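N-acetylglucosamine-specific lectin (Saxidomus purpuratus, PDB 6M5M) binds N-acetylglucosamine and N-acetylgalactosamine at a calcium-containing site of its C-type lectin domain. Local coordinates at residues 124-129 against 136-141. Sequence-based numbering, arbitrary orientation.
Sequences GCLDYL and WQWNDH. With CA (calcium ion), chain H; NAG (2-acetamido-2-deoxy-beta-D-glucopyranose), chain G.
At a G1 beta bulge, Leu129 O receives two N-H groups, weakly that of Trp136 and more squarely that of Gln137, while Leu129 N returns a bond to Gln137 O. Trp138 then sets the edge of its five-membered ring against the face of Tyr128, a T-shaped pair with planes at 87°. Its NE1 gives a hydrogen bond to Tyr128 OH (3.1 Å), lying near the indole plane; farther along the indole, Trp138 CE3 touches Leu126 CD2 (3.7 Å). Asn139 pairs with Asp127 through both backbone bonds, and their side chains run side by side. With CG anti to the backbone N (chi1 160°), the amide, its plane 27° from the Asp127 carboxylate, sends Asn139 ND2 to the syn side of Asp127 OD1 (3.1 Å), somewhat out of the carboxylate plane, and also to sugar O3, while Asn139 OD1 binds calcium at 2.5 Å. Both ends of the amide are therefore engaged, which fixes its flip. Asp140 O binds the same calcium (2.1 Å), as do Asp120 and a water that hydrogen-bonds sugar O4; no sugar hydroxyl touches the metal directly. His141 exchanges backbone bonds with Cys125; the sugar's acetyl methyl C8 sits over one face of its ring, toward the rim, and His141 ND1 hydrogen-bonds sugar O3 in the ring plane (3.0 Å). Lys118 also bonds this sugar. Trp103 and Phe109 pack their rings on Trp138, and helix 69-79 lies against Tyr128 and Trp136, with Asp72 holding Tyr128 OH; strand 125-131 lies between strands 87-95 and 137-141, the latter outermost in its sheet.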
ATOM      1  N   GLY B 124     -19.160 -10.296  -0.903  1.00 32.52           N
ATOM      2  CA  GLY B 124     -19.470  -9.993  -2.311  1.00 37.04           C
ATOM      3  C   GLY B 124     -18.470  -9.069  -2.941  1.00 31.27           C
ATOM      4  O   GLY B 124     -17.273  -9.159  -2.637  1.00 30.39           O
ATOM      5  N   CYS B 125     -18.963  -8.229  -3.857  1.00 35.64           N
ATOM      6  CA  CYS B 125     -18.158  -7.424  -4.790  1.00 33.63           C
ATOM      7  C   CYS B 125     -18.404  -5.940  -4.517  1.00 29.01           C
ATOM      8  O   CYS B 125     -19.524  -5.595  -4.157  1.00 32.57           O
ATOM      9  CB  CYS B 125     -18.522  -7.823  -6.212  1.00 35.25           C
ATOM     10  SG  CYS B 125     -17.850  -9.467  -6.569  1.00 42.57           S
ATOM     11  N   LEU B 126     -17.374  -5.108  -4.707  1.00 29.53           N
ATOM     12  CA  LEU B 126     -17.455  -3.692  -4.349  1.00 25.02           C
ATOM     13  C   LEU B 126     -17.856  -2.880  -5.587  1.00 29.34           C
ATOM     14  O   LEU B 126     -17.481  -3.243  -6.720  1.00 32.52           O
ATOM     15  CB  LEU B 126     -16.158  -3.154  -3.757  1.00 27.72           C
ATOM     16  CG  LEU B 126     -15.946  -3.411  -2.263  1.00 27.63           C
ATOM     17  CD1 LEU B 126     -15.555  -4.849  -2.071  1.00 27.68           C
ATOM     18  CD2 LEU B 126     -14.867  -2.463  -1.763  1.00 28.86           C
ATOM     19  N   ASP B 127     -18.630  -1.868  -5.302  1.00 32.02           N
ATOM     20  CA  ASP B 127     -18.942  -0.716  -6.173  1.00 31.14           C
ATOM     21  C   ASP B 127     -18.754   0.578  -5.389  1.00 32.31           C
ATOM     22  O   ASP B 127     -18.705   0.545  -4.123  1.00 34.92           O
ATOM     23  CB  ASP B 127     -20.346  -0.835  -6.767  1.00 28.85           C
ATOM     24  CG  ASP B 127     -21.555  -1.071  -5.879  1.00 30.28           C
ATOM     25  OD1 ASP B 127     -21.531  -0.703  -4.656  1.00 31.05           O
ATOM     26  OD2 ASP B 127     -22.569  -1.605  -6.439  1.00 28.85           O
ATOM     27  N   TYR B 128     -18.695   1.680  -6.131  1.00 32.52           N
ATOM     28  CA  TYR B 128     -19.101   3.016  -5.645  1.00 32.36           C
ATOM     29  C   TYR B 128     -20.614   3.061  -5.755  1.00 31.95           C
ATOM     30  O   TYR B 128     -21.129   2.692  -6.837  1.00 29.73           O
ATOM     31  CB  TYR B 128     -18.412   4.144  -6.416  1.00 33.07           C
ATOM     32  CG  TYR B 128     -17.018   4.474  -5.922  1.00 31.42           C
ATOM     33  CD1 TYR B 128     -15.893   3.774  -6.367  1.00 35.88           C
ATOM     34  CD2 TYR B 128     -16.836   5.482  -4.976  1.00 32.17           C
ATOM     35  CE1 TYR B 128     -14.620   4.090  -5.889  1.00 34.41           C
ATOM     36  CE2 TYR B 128     -15.577   5.829  -4.514  1.00 30.24           C
ATOM     37  CZ  TYR B 128     -14.470   5.075  -4.918  1.00 32.84           C
ATOM     38  OH  TYR B 128     -13.223   5.403  -4.456  1.00 30.49           O
ATOM     39  N   LEU B 129     -21.272   3.434  -4.644  1.00 32.74           N
ATOM     40  CA  LEU B 129     -22.745   3.530  -4.470  1.00 32.30           C
ATOM     41  C   LEU B 129     -23.155   4.951  -4.080  1.00 31.73           C
ATOM     42  O   LEU B 129     -22.460   5.593  -3.266  1.00 34.92           O
ATOM     43  CB  LEU B 129     -23.169   2.520  -3.381  1.00 28.27           C
ATOM     44  CG  LEU B 129     -24.655   2.489  -3.045  1.00 31.93           C
ATOM     45  CD1 LEU B 129     -25.496   1.920  -4.163  1.00 30.39           C
ATOM     46  CD2 LEU B 129     -24.912   1.745  -1.725  1.00 33.37           C
ATOM     47  N   TRP B 136     -21.638   8.309  -2.804  1.00 33.75           N
ATOM     48  CA  TRP B 136     -20.541   7.915  -3.728  1.00 34.63           C
ATOM     49  C   TRP B 136     -19.346   7.418  -2.890  1.00 37.24           C
ATOM     50  O   TRP B 136     -18.224   8.006  -2.928  1.00 36.62           O
ATOM     51  CB  TRP B 136     -20.194   9.072  -4.676  1.00 37.22           C
ATOM     52  CG  TRP B 136     -21.211   9.278  -5.750  1.00 33.37           C
ATOM     53  CD1 TRP B 136     -21.906  10.419  -6.005  1.00 39.43           C
ATOM     54  CD2 TRP B 136     -21.704   8.292  -6.664  1.00 32.64           C
ATOM     55  NE1 TRP B 136     -22.781  10.213  -7.027  1.00 39.18           N
ATOM     56  CE2 TRP B 136     -22.669   8.929  -7.472  1.00 36.21           C
ATOM     57  CE3 TRP B 136     -21.417   6.953  -6.906  1.00 33.00           C
ATOM     58  CZ2 TRP B 136     -23.344   8.268  -8.483  1.00 36.42           C
ATOM     59  CZ3 TRP B 136     -22.082   6.288  -7.914  1.00 36.77           C
ATOM     60  CH2 TRP B 136     -23.046   6.940  -8.682  1.00 36.61           C
ATOM     61  N   GLN B 137     -19.575   6.295  -2.211  1.00 35.68           N
ATOM     62  CA  GLN B 137     -18.615   5.598  -1.320  1.00 36.32           C
ATOM     63  C   GLN B 137     -18.770   4.081  -1.524  1.00 34.91           C
ATOM     64  O   GLN B 137     -19.679   3.623  -2.234  1.00 32.06           O
ATOM     65  CB  GLN B 137     -18.828   6.056   0.125  1.00 36.04           C
ATOM     66  CG  GLN B 137     -18.631   7.555   0.290  1.00 35.90           C
ATOM     67  CD  GLN B 137     -19.170   8.087   1.591  1.00 41.66           C
ATOM     68  OE1 GLN B 137     -20.379   8.196   1.789  1.00 43.90           O
ATOM     69  NE2 GLN B 137     -18.260   8.416   2.495  1.00 43.14           N
ATOM     70  N   TRP B 138     -17.881   3.301  -0.943  1.00 29.32           N
ATOM     71  CA  TRP B 138     -17.802   1.863  -1.281  1.00 33.34           C
ATOM     72  C   TRP B 138     -18.953   1.142  -0.587  1.00 34.20           C
ATOM     73  O   TRP B 138     -19.305   1.491   0.576  1.00 30.00           O
ATOM     74  CB  TRP B 138     -16.494   1.222  -0.913  1.00 30.77           C
ATOM     75  CG  TRP B 138     -15.232   1.815  -1.449  1.00 32.39           C
ATOM     76  CD1 TRP B 138     -15.045   2.765  -2.417  1.00 34.96           C
ATOM     77  CD2 TRP B 138     -13.932   1.444  -0.983  1.00 34.55           C
ATOM     78  NE1 TRP B 138     -13.705   3.028  -2.557  1.00 32.49           N
ATOM     79  CE2 TRP B 138     -12.997   2.178  -1.741  1.00 35.37           C
ATOM     80  CE3 TRP B 138     -13.493   0.529  -0.017  1.00 34.31           C
ATOM     81  CZ2 TRP B 138     -11.631   2.055  -1.503  1.00 37.34           C
ATOM     82  CZ3 TRP B 138     -12.143   0.397   0.198  1.00 35.94           C
ATOM     83  CH2 TRP B 138     -11.234   1.144  -0.536  1.00 35.66           C
ATOM     84  N   ASN B 139     -19.474   0.160  -1.284  1.00 30.98           N
ATOM     85  CA  ASN B 139     -20.501  -0.780  -0.766  1.00 30.75           C
ATOM     86  C   ASN B 139     -20.149  -2.170  -1.292  1.00 31.30           C
ATOM     87  O   ASN B 139     -19.579  -2.249  -2.391  1.00 29.93           O
ATOM     88  CB  ASN B 139     -21.867  -0.324  -1.264  1.00 32.66           C
ATOM     89  CG  ASN B 139     -22.865  -1.440  -1.216  1.00 35.50           C
ATOM     90  OD1 ASN B 139     -23.328  -1.747  -0.126  1.00 30.31           O
ATOM     91  ND2 ASN B 139     -23.208  -1.992  -2.379  1.00 31.34           N
ATOM     92  N   ASP B 140     -20.565  -3.239  -0.613  1.00 28.25           N
ATOM     93  CA  ASP B 140     -20.365  -4.624  -1.068  1.00 29.24           C
ATOM     94  C   ASP B 140     -21.717  -5.192  -1.483  1.00 30.02           C
ATOM     95  O   ASP B 140     -22.684  -5.069  -0.727  1.00 28.53           O
ATOM     96  CB  ASP B 140     -19.711  -5.490   0.022  1.00 29.61           C
ATOM     97  CG  ASP B 140     -20.319  -5.441   1.418  1.00 32.01           C
ATOM     98  OD1 ASP B 140     -21.053  -4.476   1.786  1.00 29.59           O
ATOM     99  OD2 ASP B 140     -20.076  -6.402   2.144  1.00 32.98           O
ATOM    100  N   HIS B 141     -21.785  -5.820  -2.640  1.00 26.96           N
ATOM    101  CA  HIS B 141     -23.041  -6.426  -3.123  1.00 26.11           C
ATOM    102  C   HIS B 141     -22.874  -7.933  -3.120  1.00 30.20           C
ATOM    103  O   HIS B 141     -21.821  -8.428  -3.591  1.00 31.13           O
ATOM    104  CB  HIS B 141     -23.405  -5.837  -4.538  1.00 28.18           C
ATOM    105  CG  HIS B 141     -24.777  -6.214  -4.969  1.00 27.90           C
ATOM    106  ND1 HIS B 141     -25.920  -5.716  -4.338  1.00 31.61           N
ATOM    107  CD2 HIS B 141     -25.227  -7.020  -5.952  1.00 33.75           C
ATOM    108  CE1 HIS B 141     -27.002  -6.237  -4.911  1.00 33.16           C
ATOM    109  NE2 HIS B 141     -26.587  -7.033  -5.891  1.00 33.42           N
TER
HETATM  110 CA    CA H 203     -23.847  -4.021   0.675  1.00 73.87          CA
HETATM  111  C1  NAG G 202     -28.179  -1.242  -3.162  1.00 40.99           C
HETATM  112  C2  NAG G 202     -26.843  -1.821  -3.527  1.00 27.93           C
HETATM  113  C3  NAG G 202     -26.919  -2.857  -2.361  1.00 32.16           C
HETATM  114  C4  NAG G 202     -27.069  -2.122  -1.060  1.00 33.97           C
HETATM  115  C5  NAG G 202     -28.197  -1.132  -1.114  1.00 34.66           C
HETATM  116  C6  NAG G 202     -28.367  -0.353   0.172  1.00 26.55           C
HETATM  117  C7  NAG G 202     -25.528  -2.411  -5.426  1.00 27.80           C
HETATM  118  C8  NAG G 202     -25.534  -3.203  -6.661  1.00 30.14           C
HETATM  119  N2  NAG G 202     -26.697  -2.408  -4.816  1.00 30.70           N
HETATM  120  O1  NAG G 202     -29.375  -1.106  -3.849  1.00 36.54           O
HETATM  121  O3  NAG G 202     -25.808  -3.619  -2.203  1.00 34.68           O
HETATM  122  O4  NAG G 202     -27.412  -3.048  -0.029  1.00 32.66           O
HETATM  123  O5  NAG G 202     -27.962  -0.259  -2.237  1.00 30.92           O
HETATM  124  O6  NAG G 202     -27.127   0.237   0.573  1.00 28.54           O
HETATM  125  O7  NAG G 202     -24.516  -1.817  -4.986  1.00 31.14           O
HETATM  126  O   HOH W   1     -25.802  -5.445   0.645  1.00 38.23           O